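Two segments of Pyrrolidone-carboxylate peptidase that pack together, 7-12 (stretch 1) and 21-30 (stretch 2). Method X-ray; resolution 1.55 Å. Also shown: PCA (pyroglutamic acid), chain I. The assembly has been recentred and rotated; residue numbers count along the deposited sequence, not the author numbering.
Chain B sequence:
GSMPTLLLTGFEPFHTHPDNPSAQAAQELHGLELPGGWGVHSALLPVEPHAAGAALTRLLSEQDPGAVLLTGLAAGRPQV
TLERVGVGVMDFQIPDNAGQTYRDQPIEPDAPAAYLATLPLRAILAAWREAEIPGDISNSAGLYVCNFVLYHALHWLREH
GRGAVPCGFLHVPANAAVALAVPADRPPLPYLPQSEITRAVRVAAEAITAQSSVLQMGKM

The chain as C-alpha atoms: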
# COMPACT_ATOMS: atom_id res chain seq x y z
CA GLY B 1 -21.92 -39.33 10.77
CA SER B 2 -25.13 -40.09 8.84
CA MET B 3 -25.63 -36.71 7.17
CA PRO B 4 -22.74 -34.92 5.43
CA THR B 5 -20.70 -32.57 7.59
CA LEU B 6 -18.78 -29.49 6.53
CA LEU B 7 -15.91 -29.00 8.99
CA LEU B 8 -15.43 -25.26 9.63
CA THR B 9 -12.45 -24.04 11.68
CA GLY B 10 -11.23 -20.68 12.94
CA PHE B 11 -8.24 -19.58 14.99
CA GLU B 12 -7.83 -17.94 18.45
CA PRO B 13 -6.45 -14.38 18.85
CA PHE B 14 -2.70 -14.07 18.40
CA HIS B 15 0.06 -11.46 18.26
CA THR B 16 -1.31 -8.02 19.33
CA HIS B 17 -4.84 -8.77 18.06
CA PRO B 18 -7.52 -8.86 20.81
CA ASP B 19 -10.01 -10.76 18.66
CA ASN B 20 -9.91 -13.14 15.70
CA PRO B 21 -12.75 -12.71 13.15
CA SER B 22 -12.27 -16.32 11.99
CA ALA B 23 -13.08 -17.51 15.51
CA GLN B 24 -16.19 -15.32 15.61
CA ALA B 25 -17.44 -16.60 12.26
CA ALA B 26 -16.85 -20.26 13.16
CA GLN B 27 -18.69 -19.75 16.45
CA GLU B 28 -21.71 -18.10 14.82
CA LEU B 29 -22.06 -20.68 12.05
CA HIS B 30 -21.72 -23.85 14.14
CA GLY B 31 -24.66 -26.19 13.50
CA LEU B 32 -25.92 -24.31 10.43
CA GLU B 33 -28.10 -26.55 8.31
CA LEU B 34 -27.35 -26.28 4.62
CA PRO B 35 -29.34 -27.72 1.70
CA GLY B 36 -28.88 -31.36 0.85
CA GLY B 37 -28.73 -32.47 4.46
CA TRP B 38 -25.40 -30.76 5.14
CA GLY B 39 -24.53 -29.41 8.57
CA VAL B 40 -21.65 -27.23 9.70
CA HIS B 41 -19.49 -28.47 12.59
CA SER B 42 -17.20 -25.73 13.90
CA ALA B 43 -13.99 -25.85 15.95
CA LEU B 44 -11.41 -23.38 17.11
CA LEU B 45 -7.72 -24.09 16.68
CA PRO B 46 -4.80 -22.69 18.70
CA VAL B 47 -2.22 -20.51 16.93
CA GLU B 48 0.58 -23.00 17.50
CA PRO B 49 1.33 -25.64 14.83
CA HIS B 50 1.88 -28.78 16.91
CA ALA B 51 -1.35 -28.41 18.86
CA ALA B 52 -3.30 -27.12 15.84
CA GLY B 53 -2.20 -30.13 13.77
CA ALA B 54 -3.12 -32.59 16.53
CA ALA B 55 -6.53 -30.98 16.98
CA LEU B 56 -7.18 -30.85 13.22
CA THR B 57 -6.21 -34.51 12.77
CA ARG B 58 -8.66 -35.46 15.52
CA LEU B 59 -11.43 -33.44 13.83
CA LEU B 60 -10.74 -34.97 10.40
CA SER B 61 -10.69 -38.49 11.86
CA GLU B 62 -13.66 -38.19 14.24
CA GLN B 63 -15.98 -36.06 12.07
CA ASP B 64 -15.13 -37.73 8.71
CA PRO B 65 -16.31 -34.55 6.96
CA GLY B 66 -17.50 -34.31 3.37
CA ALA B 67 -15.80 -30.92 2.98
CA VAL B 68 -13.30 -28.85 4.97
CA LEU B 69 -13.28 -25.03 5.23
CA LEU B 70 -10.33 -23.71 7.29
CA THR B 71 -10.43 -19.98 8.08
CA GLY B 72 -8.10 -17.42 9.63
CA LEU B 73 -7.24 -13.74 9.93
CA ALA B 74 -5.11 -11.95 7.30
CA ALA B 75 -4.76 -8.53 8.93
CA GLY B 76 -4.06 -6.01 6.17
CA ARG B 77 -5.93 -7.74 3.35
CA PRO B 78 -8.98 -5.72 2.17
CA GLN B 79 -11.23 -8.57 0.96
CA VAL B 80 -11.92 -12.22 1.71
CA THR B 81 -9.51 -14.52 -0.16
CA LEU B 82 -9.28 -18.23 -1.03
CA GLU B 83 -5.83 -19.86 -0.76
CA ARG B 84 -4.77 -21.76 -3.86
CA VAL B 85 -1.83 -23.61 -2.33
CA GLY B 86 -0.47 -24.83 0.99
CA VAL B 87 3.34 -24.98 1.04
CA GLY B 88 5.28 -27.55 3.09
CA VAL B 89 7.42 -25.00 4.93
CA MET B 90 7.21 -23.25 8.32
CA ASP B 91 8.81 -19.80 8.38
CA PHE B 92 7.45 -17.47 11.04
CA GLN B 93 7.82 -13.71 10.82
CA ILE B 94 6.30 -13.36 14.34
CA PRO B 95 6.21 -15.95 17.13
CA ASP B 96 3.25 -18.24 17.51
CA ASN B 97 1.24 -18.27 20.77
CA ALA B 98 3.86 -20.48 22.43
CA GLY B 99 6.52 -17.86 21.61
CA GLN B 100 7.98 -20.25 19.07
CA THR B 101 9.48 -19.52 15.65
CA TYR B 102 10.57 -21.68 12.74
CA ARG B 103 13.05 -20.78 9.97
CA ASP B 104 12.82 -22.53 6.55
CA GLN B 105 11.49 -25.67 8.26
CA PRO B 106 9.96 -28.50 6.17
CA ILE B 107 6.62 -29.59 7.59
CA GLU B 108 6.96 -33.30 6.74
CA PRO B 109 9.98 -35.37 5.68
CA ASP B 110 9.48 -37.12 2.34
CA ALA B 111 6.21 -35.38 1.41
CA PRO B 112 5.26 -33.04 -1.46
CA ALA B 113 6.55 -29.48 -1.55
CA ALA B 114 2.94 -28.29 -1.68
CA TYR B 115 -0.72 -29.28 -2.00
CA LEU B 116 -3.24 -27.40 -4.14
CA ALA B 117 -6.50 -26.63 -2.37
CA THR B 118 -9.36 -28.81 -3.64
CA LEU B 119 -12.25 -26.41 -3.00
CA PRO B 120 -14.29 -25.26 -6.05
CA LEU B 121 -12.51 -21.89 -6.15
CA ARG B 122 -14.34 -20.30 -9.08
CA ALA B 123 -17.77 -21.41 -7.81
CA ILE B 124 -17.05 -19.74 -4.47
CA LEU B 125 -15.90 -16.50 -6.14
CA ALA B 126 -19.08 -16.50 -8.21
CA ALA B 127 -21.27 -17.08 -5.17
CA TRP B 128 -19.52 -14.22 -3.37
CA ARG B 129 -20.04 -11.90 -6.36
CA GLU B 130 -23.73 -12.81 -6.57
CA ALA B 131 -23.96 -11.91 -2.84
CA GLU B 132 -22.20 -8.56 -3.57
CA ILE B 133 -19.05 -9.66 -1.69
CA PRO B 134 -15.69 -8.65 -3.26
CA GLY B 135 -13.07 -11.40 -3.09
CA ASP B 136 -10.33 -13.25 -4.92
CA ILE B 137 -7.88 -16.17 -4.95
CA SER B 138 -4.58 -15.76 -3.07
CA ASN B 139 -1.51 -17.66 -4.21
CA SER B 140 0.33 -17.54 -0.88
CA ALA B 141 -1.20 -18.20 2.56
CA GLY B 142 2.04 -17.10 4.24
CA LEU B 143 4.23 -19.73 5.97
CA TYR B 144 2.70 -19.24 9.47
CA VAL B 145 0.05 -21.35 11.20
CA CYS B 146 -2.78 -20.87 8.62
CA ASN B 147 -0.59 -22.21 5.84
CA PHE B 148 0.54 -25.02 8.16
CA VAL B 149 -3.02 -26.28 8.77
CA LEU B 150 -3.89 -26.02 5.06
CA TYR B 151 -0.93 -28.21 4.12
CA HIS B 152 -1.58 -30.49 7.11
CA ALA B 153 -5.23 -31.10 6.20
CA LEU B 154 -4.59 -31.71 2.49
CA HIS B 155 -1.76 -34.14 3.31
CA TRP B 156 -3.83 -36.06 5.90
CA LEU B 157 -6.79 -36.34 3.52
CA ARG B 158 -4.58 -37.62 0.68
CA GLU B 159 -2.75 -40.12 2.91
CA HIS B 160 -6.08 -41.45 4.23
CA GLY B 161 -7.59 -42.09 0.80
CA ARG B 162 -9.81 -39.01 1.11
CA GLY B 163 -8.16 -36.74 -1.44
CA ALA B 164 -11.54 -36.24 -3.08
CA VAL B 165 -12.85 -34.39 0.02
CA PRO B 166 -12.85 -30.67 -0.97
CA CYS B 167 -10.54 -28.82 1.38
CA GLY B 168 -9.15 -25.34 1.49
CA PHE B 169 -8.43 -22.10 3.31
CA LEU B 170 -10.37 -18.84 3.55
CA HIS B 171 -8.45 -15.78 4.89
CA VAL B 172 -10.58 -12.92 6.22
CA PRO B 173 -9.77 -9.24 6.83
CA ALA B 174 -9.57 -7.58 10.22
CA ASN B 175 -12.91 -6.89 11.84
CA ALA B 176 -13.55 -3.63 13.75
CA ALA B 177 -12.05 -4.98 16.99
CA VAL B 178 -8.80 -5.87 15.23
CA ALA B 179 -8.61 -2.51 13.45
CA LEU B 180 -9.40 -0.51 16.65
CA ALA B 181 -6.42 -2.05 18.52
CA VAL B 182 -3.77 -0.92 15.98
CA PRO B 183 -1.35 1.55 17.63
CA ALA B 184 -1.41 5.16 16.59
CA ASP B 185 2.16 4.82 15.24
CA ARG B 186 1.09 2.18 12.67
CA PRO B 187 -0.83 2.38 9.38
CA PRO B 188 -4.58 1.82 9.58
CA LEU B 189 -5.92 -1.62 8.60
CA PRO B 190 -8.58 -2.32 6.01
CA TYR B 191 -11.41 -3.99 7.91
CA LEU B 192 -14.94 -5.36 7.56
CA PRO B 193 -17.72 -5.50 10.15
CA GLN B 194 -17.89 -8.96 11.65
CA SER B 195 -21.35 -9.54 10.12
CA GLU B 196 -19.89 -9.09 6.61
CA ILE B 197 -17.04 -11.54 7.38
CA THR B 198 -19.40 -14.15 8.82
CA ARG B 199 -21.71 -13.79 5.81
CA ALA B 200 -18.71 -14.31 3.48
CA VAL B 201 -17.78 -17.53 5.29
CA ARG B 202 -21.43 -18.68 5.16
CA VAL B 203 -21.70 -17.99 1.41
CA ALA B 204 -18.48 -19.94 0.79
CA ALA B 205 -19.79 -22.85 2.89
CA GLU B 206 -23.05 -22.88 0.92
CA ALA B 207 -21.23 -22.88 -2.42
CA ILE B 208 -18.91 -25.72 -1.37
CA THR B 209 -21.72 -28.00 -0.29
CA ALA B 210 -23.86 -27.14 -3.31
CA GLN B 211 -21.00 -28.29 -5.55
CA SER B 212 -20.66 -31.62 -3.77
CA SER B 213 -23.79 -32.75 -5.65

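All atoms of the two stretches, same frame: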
# COMPACT_ATOMS: atom_id res chain seq x y z
N LEU B 7 -16.73 -29.41 7.85
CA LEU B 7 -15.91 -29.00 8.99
C LEU B 7 -15.45 -27.57 8.78
O LEU B 7 -14.80 -27.28 7.79
CB LEU B 7 -14.70 -29.94 9.14
CG LEU B 7 -13.66 -29.52 10.20
CD1 LEU B 7 -14.28 -29.56 11.58
CD2 LEU B 7 -12.43 -30.48 10.15
N LEU B 8 -15.78 -26.68 9.72
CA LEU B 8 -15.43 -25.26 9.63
C LEU B 8 -14.53 -24.92 10.80
O LEU B 8 -14.91 -25.16 11.94
CB LEU B 8 -16.70 -24.41 9.67
CG LEU B 8 -16.49 -22.89 9.78
CD1 LEU B 8 -15.68 -22.34 8.57
CD2 LEU B 8 -17.84 -22.19 9.86
N THR B 9 -13.31 -24.41 10.55
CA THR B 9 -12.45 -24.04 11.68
C THR B 9 -12.10 -22.56 11.63
O THR B 9 -12.10 -21.94 10.57
CB THR B 9 -11.16 -24.88 11.72
OG1 THR B 9 -10.32 -24.59 10.58
CG2 THR B 9 -11.48 -26.36 11.68
N GLY B 10 -11.82 -22.01 12.81
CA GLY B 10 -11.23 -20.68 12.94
C GLY B 10 -10.08 -20.76 13.93
O GLY B 10 -9.83 -21.81 14.52
N PHE B 11 -9.38 -19.64 14.09
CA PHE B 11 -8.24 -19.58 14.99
C PHE B 11 -8.51 -18.61 16.15
O PHE B 11 -9.25 -17.63 16.01
CB PHE B 11 -6.94 -19.11 14.26
CG PHE B 11 -6.21 -20.19 13.55
CD1 PHE B 11 -5.41 -21.07 14.25
CD2 PHE B 11 -6.30 -20.32 12.16
CE1 PHE B 11 -4.69 -22.07 13.60
CE2 PHE B 11 -5.57 -21.32 11.48
CZ PHE B 11 -4.78 -22.20 12.20
N GLU B 12 -7.84 -18.86 17.29
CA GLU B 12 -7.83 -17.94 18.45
C GLU B 12 -7.09 -16.62 18.15
O GLU B 12 -6.35 -16.52 17.18
CB GLU B 12 -7.16 -18.62 19.64
CG GLU B 12 -7.81 -19.91 20.04
CD GLU B 12 -7.07 -20.62 21.18
OE1 GLU B 12 -6.05 -20.11 21.68
OE2 GLU B 12 -7.51 -21.74 21.53
N PRO B 21 -11.46 -12.59 13.86
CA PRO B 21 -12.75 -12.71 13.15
C PRO B 21 -13.02 -14.11 12.64
O PRO B 21 -14.19 -14.44 12.42
CB PRO B 21 -12.64 -11.70 12.00
CG PRO B 21 -11.19 -11.23 11.98
CD PRO B 21 -10.57 -11.55 13.29
N SER B 22 -12.00 -14.94 12.42
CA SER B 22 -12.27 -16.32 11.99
C SER B 22 -12.87 -17.12 13.13
O SER B 22 -13.77 -17.94 12.92
CB SER B 22 -10.97 -16.96 11.43
OG SER B 22 -10.00 -17.24 12.44
N ALA B 23 -12.43 -16.87 14.37
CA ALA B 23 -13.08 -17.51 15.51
C ALA B 23 -14.54 -17.09 15.62
O ALA B 23 -15.42 -17.92 15.92
CB ALA B 23 -12.35 -17.16 16.80
N GLN B 24 -14.81 -15.79 15.48
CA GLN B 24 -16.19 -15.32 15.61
C GLN B 24 -17.09 -15.95 14.56
O GLN B 24 -18.23 -16.30 14.85
CB GLN B 24 -16.23 -13.80 15.48
CG GLN B 24 -15.43 -13.07 16.53
CD GLN B 24 -16.15 -13.00 17.83
OE1 GLN B 24 -17.33 -13.40 17.92
NE2 GLN B 24 -15.45 -12.53 18.87
N ALA B 25 -16.61 -16.03 13.32
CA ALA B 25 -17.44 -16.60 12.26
C ALA B 25 -17.69 -18.09 12.50
O ALA B 25 -18.81 -18.57 12.30
CB ALA B 25 -16.78 -16.37 10.91
N ALA B 26 -16.64 -18.84 12.89
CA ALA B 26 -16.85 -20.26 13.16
C ALA B 26 -17.86 -20.44 14.28
O ALA B 26 -18.75 -21.31 14.21
CB ALA B 26 -15.52 -20.95 13.51
N GLN B 27 -17.76 -19.62 15.33
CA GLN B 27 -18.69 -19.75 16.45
C GLN B 27 -20.12 -19.50 16.02
O GLN B 27 -21.04 -20.24 16.41
CB GLN B 27 -18.29 -18.80 17.58
CG GLN B 27 -18.82 -19.23 18.97
CD GLN B 27 -18.03 -20.43 19.55
OE1 GLN B 27 -16.90 -20.69 19.15
NE2 GLN B 27 -18.59 -21.06 20.59
N GLU B 28 -20.35 -18.46 15.20
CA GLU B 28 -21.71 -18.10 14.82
C GLU B 28 -22.33 -19.13 13.88
O GLU B 28 -23.56 -19.32 13.92
CB GLU B 28 -21.74 -16.75 14.11
CG GLU B 28 -21.39 -15.53 14.90
CD GLU B 28 -21.67 -14.29 14.05
OE1 GLU B 28 -22.84 -14.13 13.61
OE2 GLU B 28 -20.72 -13.50 13.78
N LEU B 29 -21.51 -19.80 13.06
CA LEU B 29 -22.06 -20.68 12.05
C LEU B 29 -22.13 -22.13 12.50
O LEU B 29 -22.72 -22.96 11.79
CB LEU B 29 -21.23 -20.56 10.76
CG LEU B 29 -21.33 -19.15 10.14
CD1 LEU B 29 -20.30 -19.05 9.00
CD2 LEU B 29 -22.75 -18.82 9.63
N HIS B 30 -21.62 -22.46 13.69
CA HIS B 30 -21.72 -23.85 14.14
C HIS B 30 -23.16 -24.36 14.11
O HIS B 30 -24.07 -23.71 14.63
CB HIS B 30 -21.18 -24.04 15.56
CG HIS B 30 -21.37 -25.44 16.06
ND1 HIS B 30 -20.72 -26.52 15.47
CD2 HIS B 30 -22.17 -25.97 17.02
CE1 HIS B 30 -21.09 -27.63 16.07
NE2 HIS B 30 -21.96 -27.33 17.03
N PCA I . -3.89 -15.85 11.00
CA PCA I . -2.52 -16.33 11.12
CB PCA I . -2.50 -17.42 12.20
CG PCA I . -3.89 -17.47 12.84
CD PCA I . -4.69 -16.52 11.99
OE PCA I . -5.90 -16.34 12.17
C PCA I . -1.99 -16.77 9.74
O PCA I . -1.17 -17.69 9.60
OXT PCA I . -2.42 -16.23 8.69

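A strand, residues 7–11, lies against a helix, residues 21–29, and the two run in roughly opposite directions, with 147° between their N-to-C axes. The axes come within 5.8 Å of each other. So close an approach leaves little room for side chains at the crossing, and the sequence there is correspondingly small: Gly10 on the strand, Ser22, Ala23 and Ala26 on the helix. The CA atoms of Gly10 and Ala23, only 4.5 Å apart, mark the backbone register.

Leu8 covers the most surface. Its CA-to-CB bond points toward the helix, and in the t, p rotamer CD2 sits 3.9 Å from Ala26 CA and 3.9 Å from Leu29 CB. A branched aliphatic chain thus fills the space beside the last turn of the helix, where a methyl and a second leucine receive it. All three residues are buried, and the attraction is purely apolar: close van der Waals contact with no polar atom left to satisfy in the side chains.

Ala26 is the helical counterpart. Its methyl points toward the strand and serves two neighbours: Ala26 CB lies 4.3 Å from Leu8 CG and 3.9 Å from Gly10 N. A short side chain here lets the helix ride low over the strand backbone. The glycine completes the fit. A CB built ideally on Gly10 would point toward the helix and come 2.3 Å from Ser22 O and 3.0 Å from Ala23 N, both clashes, so the absence of a side chain is what this spacing requires.

Ser22, one turn before Ala26, supplies the polar contact. Its CA-to-CB bond also points toward the strand, and with chi1 in the p well the hydroxyl OG accepts a hydrogen bond from Phe11 N at 3.0 Å. The N-H...acceptor angle of 174° is nearly straight, so a backbone amide is satisfied by the helix side chain. The serine's own carbonyl stays within the helix, where Ala26 N donates to Ser22 O at 3.0 Å.

Beyond this bond, Phe11 O approaches Ala23 CB at 3.2 Å, a close contact between a carbonyl oxygen and a methyl. The end of the Phe11 side chain leads away from the helix, and PCA CG lies over one face of its ring; Phe11 CB is 3.6 Å from PCA OE. The rule to read here is a graded one: leucines where the backbones draw apart, alanine and glycine where they crowd, and one serine placed to meet an amide.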